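Local coordinates for protein halotolerant alpha-type carbonic anhydrase (dCA II) (Dunaliella salina, PDB 1Y7W) that catalyses the zinc-dependent, reversible hydration of carbon dioxide to bicarbonate and, as an alga-derived halotolerant enzyme, probably does so even at high salt, at residues V73-N76 with G77-V80. Numbering follows the deposited sequence.
Sequences VSLN and GLNV
L75 and L78 meet across a tight reversal of the chain, where the backbone N of L78 is hydrogen-bonded to L75 O at 2.9 Å. The bond is bent, with an N-H...O angle of 144°, and its donor lies above the carbonyl plane. With N76 and G77 at its corners, this is a type II' beta turn; N76 takes the positive phi of 45° at a corner most often held by glycine but more accessible to asparagine than to most residues. A second turn overlaps the first: N79 N donates to N76 O over 3.0 Å, again from above the plane, and G77 and L78 take 3-10 angles.

L78 lays its CB 3.4 Å from L75 O, beside the bonded N-H, while its CD1 lies 4.2 Å from CD2 of L75. The methylene groups of L75 and N79 meet at 3.8 Å between their CB atoms. In L75, CG stands anti to the carbonyl carbon (chi1 -67°), which lets CD1 also approach N79 CB. V80 brings CG2 to 3.6 Å from N76 O, already engaged by N79 N.

Further out, both leucines rest on I169 of strand 166-175, and the side-chain amide of N76 donates from ND2 to the backbone O of L112. Backbone bonds tie G77 to N111 and I88. V80 touches D86, its side chain about 7 Å from the sodium ion bound by G82, Q84 and G87.

Such overlapping beta turns show the principle: consecutive carbonyl oxygens each accept an i+3 N-H, reversing the chain with both paired while leucines pack on I169.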
loop_
_atom_site.group_PDB
_atom_site.type_symbol
_atom_site.label_atom_id
_atom_site.label_comp_id
_atom_site.label_asym_id
_atom_site.label_seq_id
_atom_site.Cartn_x
_atom_site.Cartn_y
_atom_site.Cartn_z
ATOM N N VAL A 73 4.284 15.590 0.892
ATOM C CA VAL A 73 5.315 14.882 0.132
ATOM C C VAL A 73 5.501 15.628 -1.190
ATOM O O VAL A 73 4.547 16.213 -1.728
ATOM C CB VAL A 73 4.925 13.420 -0.167
ATOM C CG1 VAL A 73 3.664 13.366 -0.992
ATOM C CG2 VAL A 73 6.135 12.672 -0.893
ATOM N N SER A 74 6.754 15.738 -1.633
ATOM C CA SER A 74 7.030 16.285 -2.965
ATOM C C SER A 74 7.126 14.962 -3.781
ATOM O O SER A 74 8.114 14.226 -3.661
ATOM C CB SER A 74 8.388 17.023 -3.008
ATOM O OG SER A 74 8.256 18.306 -2.392
ATOM N N LEU A 75 6.115 14.698 -4.591
ATOM C CA LEU A 75 6.020 13.463 -5.353
ATOM C C LEU A 75 7.143 13.293 -6.376
ATOM O O LEU A 75 7.488 12.157 -6.704
ATOM C CB LEU A 75 4.638 13.348 -6.031
ATOM C CG LEU A 75 3.442 13.186 -5.079
ATOM C CD1 LEU A 75 2.097 13.308 -5.850
ATOM C CD2 LEU A 75 3.547 11.784 -4.385
ATOM N N ASN A 76 7.693 14.417 -6.860
ATOM C CA ASN A 76 8.785 14.399 -7.816
ATOM C C ASN A 76 8.572 13.377 -8.951
ATOM O O ASN A 76 7.508 13.445 -9.604
ATOM C CB ASN A 76 10.067 14.209 -7.033
ATOM C CG ASN A 76 10.398 15.458 -6.203
ATOM O OD1 ASN A 76 9.959 16.549 -6.560
ATOM N ND2 ASN A 76 11.157 15.315 -5.155
ATOM N N GLY A 77 9.511 12.441 -9.121
ATOM C CA GLY A 77 9.433 11.465 -10.199
ATOM C C GLY A 77 8.192 10.602 -10.207
ATOM O O GLY A 77 7.855 10.087 -11.273
ATOM N N LEU A 78 7.530 10.391 -9.055
ATOM C CA LEU A 78 6.289 9.586 -9.069
ATOM C C LEU A 78 5.190 10.279 -9.853
ATOM O O LEU A 78 4.340 9.618 -10.420
ATOM C CB LEU A 78 5.770 9.352 -7.639
ATOM C CG LEU A 78 6.761 8.640 -6.736
ATOM C CD1 LEU A 78 6.178 8.590 -5.298
ATOM C CD2 LEU A 78 7.085 7.280 -7.247
ATOM N N ASN A 79 5.198 11.608 -9.893
ATOM C CA ASN A 79 4.142 12.336 -10.598
ATOM C C ASN A 79 4.540 12.975 -11.926
ATOM O O ASN A 79 3.956 13.976 -12.341
ATOM C CB ASN A 79 3.533 13.402 -9.655
ATOM C CG ASN A 79 2.192 13.900 -10.131
ATOM O OD1 ASN A 79 1.380 13.143 -10.626
ATOM N ND2 ASN A 79 1.947 15.194 -9.968
ATOM N N VAL A 80 5.556 12.407 -12.553
ATOM C CA VAL A 80 6.016 12.843 -13.869
ATOM C C VAL A 80 5.985 11.583 -14.734
ATOM O O VAL A 80 6.528 10.530 -14.335
ATOM C CB VAL A 80 7.483 13.454 -13.817
ATOM C CG1 VAL A 80 7.973 13.830 -15.251
ATOM C CG2 VAL A 80 7.485 14.697 -12.955
#